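Local structure of bifunctional endomannanase/endoglucanase (Caldanaerobius polysaccharolyticus, 3W0K) at residues G110-W115 / V159-K164; Y198-L203 / I271-D276; E239-W244 / K282-G287. The protein probably hydrolyses internal linkages of mannans and cellulose-type glucans, as a beta/alpha-barrel enzyme of glycoside hydrolase family 5. All coordinates share one frame; numbering follows the deposited sequence.

Contact 1: residues G110-W115 / V159-K164; sequences GFVYQW and VEAIRK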
loop_
_atom_site.group_PDB
_atom_site.type_symbol
_atom_site.label_atom_id
_atom_site.label_comp_id
_atom_site.label_asym_id
_atom_site.label_seq_id
_atom_site.Cartn_x
_atom_site.Cartn_y
_atom_site.Cartn_z
ATOM N N GLY A 110 3.091 9.752 -19.796
ATOM C CA GLY A 110 4.168 8.896 -19.325
ATOM C C GLY A 110 3.650 7.826 -18.380
ATOM O O GLY A 110 4.077 6.675 -18.439
ATOM N N PHE A 111 2.714 8.221 -17.521
ATOM C CA PHE A 111 2.087 7.338 -16.538
ATOM C C PHE A 111 1.313 6.225 -17.242
ATOM O O PHE A 111 1.478 5.047 -16.923
ATOM C CB PHE A 111 1.141 8.169 -15.663
ATOM C CG PHE A 111 0.383 7.376 -14.634
ATOM C CD1 PHE A 111 1.029 6.871 -13.511
ATOM C CD2 PHE A 111 -0.992 7.190 -14.755
ATOM C CE1 PHE A 111 0.316 6.198 -12.523
ATOM C CE2 PHE A 111 -1.715 6.515 -13.768
ATOM C CZ PHE A 111 -1.060 6.021 -12.650
ATOM N N VAL A 112 0.460 6.609 -18.189
ATOM C CA VAL A 112 -0.331 5.643 -18.944
ATOM C C VAL A 112 0.591 4.697 -19.720
ATOM O O VAL A 112 0.358 3.487 -19.752
ATOM C CB VAL A 112 -1.327 6.359 -19.894
ATOM C CG1 VAL A 112 -2.025 5.351 -20.815
ATOM C CG2 VAL A 112 -2.362 7.115 -19.074
ATOM N N TYR A 113 1.657 5.245 -20.299
ATOM C CA TYR A 113 2.620 4.449 -21.057
ATOM C C TYR A 113 3.282 3.390 -20.173
ATOM O O TYR A 113 3.455 2.248 -20.602
ATOM C CB TYR A 113 3.676 5.358 -21.694
ATOM C CG TYR A 113 4.855 4.629 -22.302
ATOM C CD1 TYR A 113 4.720 3.899 -23.483
ATOM C CD2 TYR A 113 6.109 4.672 -21.694
ATOM C CE1 TYR A 113 5.808 3.228 -24.041
ATOM C CE2 TYR A 113 7.198 4.006 -22.242
ATOM C CZ TYR A 113 7.042 3.287 -23.412
ATOM O OH TYR A 113 8.121 2.617 -23.940
ATOM N N GLN A 114 3.632 3.767 -18.941
ATOM C CA GLN A 114 4.260 2.845 -17.989
ATOM C C GLN A 114 3.339 1.656 -17.758
ATOM O O GLN A 114 3.768 0.502 -17.809
ATOM C CB GLN A 114 4.479 3.515 -16.627
ATOM C CG GLN A 114 5.238 4.820 -16.639
ATOM C CD GLN A 114 6.706 4.646 -16.919
ATOM O OE1 GLN A 114 7.193 5.015 -17.984
ATOM N NE2 GLN A 114 7.429 4.102 -15.951
ATOM N N TRP A 115 2.074 1.953 -17.475
ATOM C CA TRP A 115 1.094 0.911 -17.220
ATOM C C TRP A 115 0.803 0.049 -18.437
ATOM O O TRP A 115 0.548 -1.144 -18.301
ATOM C CB TRP A 115 -0.176 1.500 -16.601
ATOM C CG TRP A 115 -0.007 1.708 -15.125
ATOM C CD1 TRP A 115 -0.134 2.881 -14.433
ATOM C CD2 TRP A 115 0.370 0.713 -14.160
ATOM N NE1 TRP A 115 0.146 2.678 -13.100
ATOM C CE2 TRP A 115 0.458 1.357 -12.907
ATOM C CE3 TRP A 115 0.650 -0.660 -14.237
ATOM C CZ2 TRP A 115 0.812 0.675 -11.734
ATOM C CZ3 TRP A 115 1.004 -1.339 -13.074
ATOM C CH2 TRP A 115 1.081 -0.668 -11.837
ATOM N N VAL A 159 -7.152 2.884 -16.672
ATOM C CA VAL A 159 -7.853 1.605 -16.596
ATOM C C VAL A 159 -8.249 1.125 -17.993
ATOM O O VAL A 159 -8.073 -0.048 -18.328
ATOM C CB VAL A 159 -9.100 1.711 -15.689
ATOM C CG1 VAL A 159 -10.016 0.509 -15.877
ATOM C CG2 VAL A 159 -8.666 1.804 -14.229
ATOM N N GLU A 160 -8.750 2.044 -18.816
ATOM C CA GLU A 160 -9.147 1.699 -20.176
ATOM C C GLU A 160 -7.942 1.308 -21.030
ATOM O O GLU A 160 -8.024 0.388 -21.847
ATOM C CB GLU A 160 -9.919 2.853 -20.817
ATOM C CG GLU A 160 -11.324 3.029 -20.240
ATOM C CD GLU A 160 -12.115 4.157 -20.887
ATOM O OE1 GLU A 160 -11.547 4.914 -21.705
ATOM O OE2 GLU A 160 -13.317 4.290 -20.567
ATOM N N ALA A 161 -6.815 1.982 -20.815
ATOM C CA ALA A 161 -5.596 1.687 -21.564
ATOM C C ALA A 161 -5.075 0.292 -21.214
ATOM O O ALA A 161 -4.655 -0.462 -22.091
ATOM C CB ALA A 161 -4.533 2.740 -21.283
ATOM N N ILE A 162 -5.102 -0.047 -19.926
ATOM C CA ILE A 162 -4.652 -1.363 -19.475
ATOM C C ILE A 162 -5.581 -2.450 -20.024
ATOM O O ILE A 162 -5.119 -3.452 -20.578
ATOM C CB ILE A 162 -4.629 -1.442 -17.925
ATOM C CG1 ILE A 162 -3.520 -0.546 -17.374
ATOM C CG2 ILE A 162 -4.442 -2.890 -17.453
ATOM C CD1 ILE A 162 -3.610 -0.323 -15.871
ATOM N N ARG A 163 -6.886 -2.227 -19.898
ATOM C CA ARG A 163 -7.886 -3.189 -20.359
ATOM C C ARG A 163 -7.918 -3.417 -21.864
ATOM O O ARG A 163 -8.342 -4.483 -22.319
ATOM C CB ARG A 163 -9.272 -2.818 -19.837
ATOM C CG ARG A 163 -9.406 -3.066 -18.348
ATOM C CD ARG A 163 -10.768 -2.682 -17.808
ATOM N NE ARG A 163 -10.887 -3.045 -16.396
ATOM C CZ ARG A 163 -11.783 -2.534 -15.556
ATOM N NH1 ARG A 163 -12.656 -1.625 -15.973
ATOM N NH2 ARG A 163 -11.804 -2.936 -14.293
ATOM N N LYS A 164 -7.495 -2.421 -22.637
ATOM C CA LYS A 164 -7.461 -2.567 -24.090
ATOM C C LYS A 164 -6.410 -3.619 -24.450
ATOM O O LYS A 164 -6.580 -4.388 -25.401
ATOM C CB LYS A 164 -7.127 -1.231 -24.759
ATOM C CG LYS A 164 -7.104 -1.293 -26.277
ATOM C CD LYS A 164 -6.915 0.084 -26.889
ATOM C CE LYS A 164 -6.832 -0.000 -28.407
ATOM N NZ LYS A 164 -5.660 -0.808 -28.854
#

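Contact 2: residues Y198-L203 / I271-D276; sequences YQPMAL and IRWFED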
loop_
_atom_site.group_PDB
_atom_site.type_symbol
_atom_site.label_atom_id
_atom_site.label_comp_id
_atom_site.label_asym_id
_atom_site.label_seq_id
_atom_site.Cartn_x
_atom_site.Cartn_y
_atom_site.Cartn_z
ATOM N N TYR A 198 -3.861 3.442 9.104
ATOM C CA TYR A 198 -2.871 4.245 9.811
ATOM C C TYR A 198 -3.504 5.243 10.771
ATOM O O TYR A 198 -2.799 6.022 11.402
ATOM C CB TYR A 198 -1.995 5.012 8.818
ATOM C CG TYR A 198 -1.053 4.163 7.993
ATOM C CD1 TYR A 198 -0.195 3.244 8.601
ATOM C CD2 TYR A 198 -0.968 4.330 6.612
ATOM C CE1 TYR A 198 0.730 2.520 7.850
ATOM C CE2 TYR A 198 -0.046 3.611 5.854
ATOM C CZ TYR A 198 0.800 2.712 6.480
ATOM O OH TYR A 198 1.741 2.026 5.745
ATOM N N GLN A 199 -4.831 5.244 10.856
ATOM C CA GLN A 199 -5.523 6.166 11.747
ATOM C C GLN A 199 -5.771 5.550 13.118
ATOM O O GLN A 199 -6.168 4.392 13.221
ATOM C CB GLN A 199 -6.849 6.618 11.134
ATOM C CG GLN A 199 -6.702 7.402 9.831
ATOM C CD GLN A 199 -5.847 8.662 9.966
ATOM O OE1 GLN A 199 -5.574 9.141 11.069
ATOM N NE2 GLN A 199 -5.424 9.202 8.831
ATOM N N PRO A 200 -5.548 6.328 14.190
ATOM C CA PRO A 200 -5.083 7.720 14.164
ATOM C C PRO A 200 -3.583 7.857 13.916
ATOM O O PRO A 200 -2.777 7.147 14.519
ATOM C CB PRO A 200 -5.464 8.225 15.555
ATOM C CG PRO A 200 -5.272 7.006 16.405
ATOM C CD PRO A 200 -5.901 5.919 15.565
ATOM N N MET A 201 -3.214 8.786 13.036
ATOM C CA MET A 201 -1.808 9.023 12.712
ATOM C C MET A 201 -0.988 9.399 13.944
ATOM O O MET A 201 0.209 9.126 14.004
ATOM C CB MET A 201 -1.681 10.119 11.651
ATOM C CG MET A 201 -2.165 9.726 10.265
ATOM S SD MET A 201 -1.069 8.547 9.448
ATOM C CE MET A 201 0.167 9.649 8.772
ATOM N N ALA A 202 -1.642 10.022 14.924
ATOM C CA ALA A 202 -0.987 10.430 16.164
ATOM C C ALA A 202 -0.410 9.230 16.908
ATOM O O ALA A 202 0.510 9.371 17.715
ATOM C CB ALA A 202 -1.968 11.170 17.055
ATOM N N LEU A 203 -0.961 8.053 16.631
ATOM C CA LEU A 203 -0.505 6.823 17.263
ATOM C C LEU A 203 0.434 6.042 16.345
ATOM O O LEU A 203 1.567 5.742 16.717
ATOM C CB LEU A 203 -1.712 5.958 17.656
ATOM C CG LEU A 203 -1.502 4.649 18.430
ATOM C CD1 LEU A 203 -2.769 4.317 19.192
ATOM C CD2 LEU A 203 -1.129 3.504 17.497
ATOM N N ILE A 271 -0.368 -2.588 20.307
ATOM C CA ILE A 271 -1.134 -3.829 20.301
ATOM C C ILE A 271 -2.619 -3.562 20.539
ATOM O O ILE A 271 -3.462 -4.139 19.864
ATOM C CB ILE A 271 -0.590 -4.836 21.352
ATOM C CG1 ILE A 271 0.746 -5.418 20.876
ATOM C CG2 ILE A 271 -1.603 -5.951 21.618
ATOM C CD1 ILE A 271 0.627 -6.340 19.665
ATOM N N ARG A 272 -2.927 -2.660 21.471
ATOM C CA ARG A 272 -4.317 -2.322 21.775
ATOM C C ARG A 272 -5.014 -1.759 20.535
ATOM O O ARG A 272 -6.168 -2.084 20.252
ATOM C CB ARG A 272 -4.384 -1.307 22.923
ATOM C CG ARG A 272 -5.798 -0.932 23.337
ATOM C CD ARG A 272 -6.569 -2.142 23.830
ATOM N NE ARG A 272 -7.974 -1.825 24.076
ATOM C CZ ARG A 272 -8.927 -1.853 23.150
ATOM N NH1 ARG A 272 -8.633 -2.189 21.897
ATOM N NH2 ARG A 272 -10.179 -1.561 23.480
ATOM N N TRP A 273 -4.289 -0.928 19.791
ATOM C CA TRP A 273 -4.814 -0.331 18.572
ATOM C C TRP A 273 -4.961 -1.407 17.488
ATOM O O TRP A 273 -5.978 -1.458 16.792
ATOM C CB TRP A 273 -3.900 0.811 18.117
ATOM C CG TRP A 273 -4.179 1.296 16.734
ATOM C CD1 TRP A 273 -5.142 2.184 16.347
ATOM C CD2 TRP A 273 -3.510 0.881 15.540
ATOM N NE1 TRP A 273 -5.119 2.339 14.978
ATOM C CE2 TRP A 273 -4.126 1.549 14.460
ATOM C CE3 TRP A 273 -2.452 0.000 15.278
ATOM C CZ2 TRP A 273 -3.717 1.364 13.135
ATOM C CZ3 TRP A 273 -2.047 -0.184 13.965
ATOM C CH2 TRP A 273 -2.679 0.494 12.909
ATOM N N PHE A 274 -3.962 -2.282 17.371
ATOM C CA PHE A 274 -4.010 -3.372 16.390
ATOM C C PHE A 274 -5.246 -4.239 16.616
ATOM O O PHE A 274 -5.898 -4.668 15.667
ATOM C CB PHE A 274 -2.763 -4.256 16.492
ATOM C CG PHE A 274 -1.638 -3.846 15.582
ATOM C CD1 PHE A 274 -1.780 -3.925 14.200
ATOM C CD2 PHE A 274 -0.421 -3.430 16.109
ATOM C CE1 PHE A 274 -0.718 -3.596 13.356
ATOM C CE2 PHE A 274 0.647 -3.098 15.273
ATOM C CZ PHE A 274 0.497 -3.182 13.894
ATOM N N GLU A 275 -5.561 -4.506 17.881
ATOM C CA GLU A 275 -6.721 -5.321 18.207
ATOM C C GLU A 275 -8.011 -4.717 17.662
ATOM O O GLU A 275 -8.878 -5.441 17.178
ATOM C CB GLU A 275 -6.809 -5.545 19.716
ATOM C CG GLU A 275 -5.698 -6.445 20.238
ATOM C CD GLU A 275 -5.633 -6.509 21.750
ATOM O OE1 GLU A 275 -5.957 -5.502 22.415
ATOM O OE2 GLU A 275 -5.233 -7.568 22.276
ATOM N N ASP A 276 -8.114 -3.391 17.697
ATOM C CA ASP A 276 -9.293 -2.709 17.178
ATOM C C ASP A 276 -9.384 -2.741 15.654
ATOM O O ASP A 276 -10.409 -3.148 15.106
ATOM C CB ASP A 276 -9.345 -1.259 17.660
ATOM C CG ASP A 276 -9.962 -1.117 19.038
ATOM O OD1 ASP A 276 -10.432 -2.126 19.606
ATOM O OD2 ASP A 276 -9.991 0.020 19.544
#

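Contact 3: residues E239-W244 / K282-G287; sequences EYYKPW and KEFEWG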
loop_
_atom_site.group_PDB
_atom_site.type_symbol
_atom_site.label_atom_id
_atom_site.label_comp_id
_atom_site.label_asym_id
_atom_site.label_seq_id
_atom_site.Cartn_x
_atom_site.Cartn_y
_atom_site.Cartn_z
ATOM N N GLU A 239 -16.479 5.056 12.192
ATOM C CA GLU A 239 -16.906 6.282 11.519
ATOM C C GLU A 239 -15.967 6.563 10.349
ATOM O O GLU A 239 -16.409 6.899 9.252
ATOM C CB GLU A 239 -16.886 7.467 12.483
ATOM C CG GLU A 239 -17.957 7.418 13.563
ATOM C CD GLU A 239 -17.930 8.639 14.466
ATOM O OE1 GLU A 239 -17.826 9.771 13.939
ATOM O OE2 GLU A 239 -18.016 8.468 15.702
ATOM N N TYR A 240 -14.674 6.378 10.597
ATOM C CA TYR A 240 -13.635 6.594 9.595
ATOM C C TYR A 240 -13.793 5.649 8.403
ATOM O O TYR A 240 -13.569 6.040 7.256
ATOM C CB TYR A 240 -12.258 6.411 10.245
ATOM C CG TYR A 240 -11.106 6.320 9.273
ATOM C CD1 TYR A 240 -10.674 7.438 8.561
ATOM C CD2 TYR A 240 -10.454 5.111 9.060
ATOM C CE1 TYR A 240 -9.618 7.349 7.656
ATOM C CE2 TYR A 240 -9.400 5.010 8.160
ATOM C CZ TYR A 240 -8.988 6.128 7.463
ATOM O OH TYR A 240 -7.947 6.009 6.574
ATOM N N TYR A 241 -14.189 4.411 8.677
ATOM C CA TYR A 241 -14.364 3.419 7.623
ATOM C C TYR A 241 -15.759 3.363 7.007
ATOM O O TYR A 241 -15.955 2.690 5.996
ATOM C CB TYR A 241 -13.961 2.029 8.126
ATOM C CG TYR A 241 -12.465 1.834 8.252
ATOM C CD1 TYR A 241 -11.622 2.053 7.162
ATOM C CD2 TYR A 241 -11.893 1.434 9.457
ATOM C CE1 TYR A 241 -10.242 1.879 7.274
ATOM C CE2 TYR A 241 -10.518 1.259 9.580
ATOM C CZ TYR A 241 -9.698 1.487 8.483
ATOM O OH TYR A 241 -8.336 1.349 8.613
ATOM N N LYS A 242 -16.712 4.100 7.578
ATOM C CA LYS A 242 -18.083 4.087 7.067
ATOM C C LYS A 242 -18.214 4.337 5.561
ATOM O O LYS A 242 -18.919 3.598 4.877
ATOM C CB LYS A 242 -18.985 5.045 7.855
ATOM C CG LYS A 242 -20.457 4.917 7.486
ATOM C CD LYS A 242 -21.339 5.829 8.320
ATOM C CE LYS A 242 -22.814 5.577 8.030
ATOM N NZ LYS A 242 -23.155 5.757 6.588
ATOM N N PRO A 243 -17.536 5.371 5.021
ATOM C CA PRO A 243 -17.640 5.628 3.579
ATOM C C PRO A 243 -17.135 4.446 2.748
ATOM O O PRO A 243 -17.620 4.194 1.641
ATOM C CB PRO A 243 -16.760 6.864 3.391
ATOM C CG PRO A 243 -16.902 7.579 4.701
ATOM C CD PRO A 243 -16.764 6.439 5.681
ATOM N N TRP A 244 -16.152 3.729 3.288
ATOM C CA TRP A 244 -15.591 2.563 2.614
ATOM C C TRP A 244 -16.558 1.385 2.710
ATOM O O TRP A 244 -16.709 0.618 1.762
ATOM C CB TRP A 244 -14.230 2.209 3.213
ATOM C CG TRP A 244 -13.183 3.239 2.917
ATOM C CD1 TRP A 244 -12.940 4.390 3.609
ATOM C CD2 TRP A 244 -12.248 3.217 1.833
ATOM N NE1 TRP A 244 -11.910 5.090 3.021
ATOM C CE2 TRP A 244 -11.467 4.391 1.930
ATOM C CE3 TRP A 244 -11.993 2.318 0.789
ATOM C CZ2 TRP A 244 -10.445 4.690 1.020
ATOM C CZ3 TRP A 244 -10.977 2.614 -0.117
ATOM C CH2 TRP A 244 -10.215 3.793 0.007
ATOM N N LYS A 282 -11.718 -8.114 10.305
ATOM C CA LYS A 282 -12.305 -9.449 10.347
ATOM C C LYS A 282 -13.822 -9.351 10.202
ATOM O O LYS A 282 -14.431 -10.097 9.432
ATOM C CB LYS A 282 -11.957 -10.154 11.661
ATOM C CG LYS A 282 -12.402 -11.609 11.696
ATOM C CD LYS A 282 -12.015 -12.284 12.993
ATOM C CE LYS A 282 -12.348 -13.766 12.952
ATOM N NZ LYS A 282 -11.965 -14.453 14.215
ATOM N N GLU A 283 -14.418 -8.405 10.922
ATOM C CA GLU A 283 -15.863 -8.188 10.875
ATOM C C GLU A 283 -16.315 -7.770 9.476
ATOM O O GLU A 283 -17.335 -8.247 8.972
ATOM C CB GLU A 283 -16.266 -7.111 11.886
ATOM C CG GLU A 283 -17.758 -6.797 11.899
ATOM C CD GLU A 283 -18.118 -5.668 12.843
ATOM O OE1 GLU A 283 -17.488 -5.553 13.913
ATOM O OE2 GLU A 283 -19.041 -4.895 12.513
ATOM N N PHE A 284 -15.534 -6.888 8.853
ATOM C CA PHE A 284 -15.830 -6.381 7.515
ATOM C C PHE A 284 -15.451 -7.385 6.431
ATOM O O PHE A 284 -15.860 -7.241 5.276
ATOM C CB PHE A 284 -15.052 -5.085 7.246
ATOM C CG PHE A 284 -15.388 -3.943 8.171
ATOM C CD1 PHE A 284 -16.534 -3.961 8.966
ATOM C CD2 PHE A 284 -14.555 -2.831 8.231
ATOM C CE1 PHE A 284 -16.840 -2.889 9.800
ATOM C CE2 PHE A 284 -14.851 -1.755 9.061
ATOM C CZ PHE A 284 -15.998 -1.785 9.848
ATOM N N GLU A 285 -14.663 -8.389 6.814
ATOM C CA GLU A 285 -14.168 -9.419 5.902
ATOM C C GLU A 285 -13.226 -8.790 4.873
ATOM O O GLU A 285 -13.309 -9.061 3.674
ATOM C CB GLU A 285 -15.317 -10.172 5.224
ATOM C CG GLU A 285 -16.138 -11.021 6.190
ATOM C CD GLU A 285 -17.157 -11.911 5.496
ATOM O OE1 GLU A 285 -17.077 -12.085 4.261
ATOM O OE2 GLU A 285 -18.044 -12.448 6.197
ATOM N N TRP A 286 -12.343 -7.930 5.370
ATOM C CA TRP A 286 -11.366 -7.244 4.535
ATOM C C TRP A 286 -9.987 -7.867 4.656
ATOM O O TRP A 286 -9.551 -8.237 5.750
ATOM C CB TRP A 286 -11.214 -5.786 4.961
ATOM C CG TRP A 286 -12.357 -4.877 4.657
ATOM C CD1 TRP A 286 -13.501 -5.176 3.976
ATOM C CD2 TRP A 286 -12.450 -3.496 5.019
ATOM N NE1 TRP A 286 -14.303 -4.060 3.890
ATOM C CE2 TRP A 286 -13.680 -3.015 4.524
ATOM C CE3 TRP A 286 -11.609 -2.616 5.716
ATOM C CZ2 TRP A 286 -14.093 -1.691 4.702
ATOM C CZ3 TRP A 286 -12.019 -1.298 5.896
ATOM C CH2 TRP A 286 -13.253 -0.850 5.389
ATOM N N GLY A 287 -9.293 -7.940 3.526
ATOM C CA GLY A 287 -7.934 -8.439 3.521
ATOM C C GLY A 287 -7.066 -7.258 3.923
ATOM O O GLY A 287 -7.498 -6.101 3.836
#

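Contact 1: residues G110-W115 / V159-K164
The indole NE1 of Trp115 donates a hydrogen bond to the backbone O of Leu134, while at the root of the same side chain CB rests on Ile162. The setting is the outer layer of a TIM barrel: helix 105-121 follows strand 78-83, helix 148-165 follows strand 130-133, and these successive helices pack side by side around the sheet. Two small apolar contacts join the segments, with 147 Å² buried in total and no hydrogen bond across.

The evidence for close packing lies in the backbones, since the CA atoms of Trp115 and Ile162 are only 6.6 Å apart. Ile162 reaches across with an extended end (chi2 168°), bringing CG1 and CD1 against Trp115 CB; CD1 is 4.0 Å from it. The CB of Trp115 heads for the neighbouring helix, but a chi1 of -81° sets CG beside the backbone N and carries the indole off toward the barrel, where Phe132 and Leu83 meet it. Within its own helix the indole is backed by Phe111, one turn earlier: Trp115 CD1 stands 3.7 Å above the phenyl plane, near its rim, and Phe111 CZ lies in the indole plane. Hydrogen-bonded at NE1 and flanked by aromatic rings, the indole probably has little freedom to turn.

Farther from the barrel the methyl of Ala161 faces the other helix and also touches Glu116. Its small size fits the close approach, and the branch that meets it is Val112 CG1, 3.7 Å from Ala161 CB.

Contact 2: residues Y198-L203 / I271-D276
In this TIM barrel the loop that leaves strand 192-197 at its C-terminal end, the end where family 5 enzymes carry their active site, is held against helix 267-284 by Trp273. The loop residue Gln199 accepts the single hydrogen bond of the contact: Trp273 NE1 to Gln199 O, 2.9 Å, with an N-H...O angle of 155°. The oxygen lies close to the indole plane, whereas the donor stands above the carbonyl plane, 36° out of it.

Gln199 precedes a cis peptide bond, and Pro200 then slides past the indole, its CD 3.7 Å from Trp273 NE1. On one face of the indole sits Leu203, whose CD2 is 4.2 Å from the centroid of the five-membered ring, a CH-pi contact; the other methyl, CD1, touches Trp273 CB at 3.8 Å. The tryptophan spans the gap because CG is anti to the backbone N (chi1 168°), which extends the ring away from its helix. Tyr222 meets it edge-to-face, and Trp273 CZ3 stands over the centre of the Phe274 ring.

The adjoining Tyr198 OH is hydrogen-bonded to Glu258 OE1, and the Tyr198 side chain lies about 4 Å from a bound Tris molecule, probably from the crystallisation liquor, which may mark a pocket. A buried indole N-H is thus matched with a buried carbonyl, and this directional bond, combined with the leucine on one face, probably holds the rotation of the ring and ties the loop to the helix.

Contact 3: residues E239-W244 / K282-G287
The backbones of Tyr241 and Phe284 stay well apart, with CA atoms 9.9 Å from each other, where helix 267-284 ends in a Schellman motif: Trp286 N bonds to Tyr281 O, and Glu285 has positive phi. This is the junction of helices 234-249 and 267-284 in the outer layer of the TIM barrel, just before strand 287-290, and large aromatic side chains bridge the distance.

Trp286 presents an edge of its six-membered ring to the face of Tyr241, a T-shaped pair with planes at 87° and centroids 5.3 Å apart. The closest touch is Trp286 CZ3 to Tyr241 CD1, 3.6 Å, while Tyr240 CD2 stands over the opposite tyrosine face. Phe284 CE2 adds a contact at Tyr241 CB, 4.0 Å away. The Tyr241 hydroxyl is hydrogen-bonded to Arg196 O and to Tyr281 OH. Replacing Tyr241 with an alanine would remove ring and hydroxyl together, and would probably open a gap at the Trp286 edge and leave Arg196 O without this partner.

Trp286 itself is tethered through NE1 to Gln248 OE1, and at the far end of its indole CH2 packs 3.9 Å from Trp244 CB.

All three contacts are largely buried among the helices and loops around one TIM barrel. Contact 1 lies farthest out, its centre about 20 Å from the centre of the chain and Ala161 partly exposed, whereas every touching residue of contacts 2 and 3 is buried. Contact 1 is purely aliphatic where the segments meet: its closely spaced helices join through methyl and methylene groups. Contacts 2 and 3 bridge wider backbone gaps with aromatic rings, contact 2 adding a directional hydrogen bond to a loop, contact 3 an edge-to-face pair. These two share helix 267-284 and touch directly, Gln199 CG lying 3.5 Å from Tyr240 CZ. Contact 2 lies near the bound Tris through Tyr198.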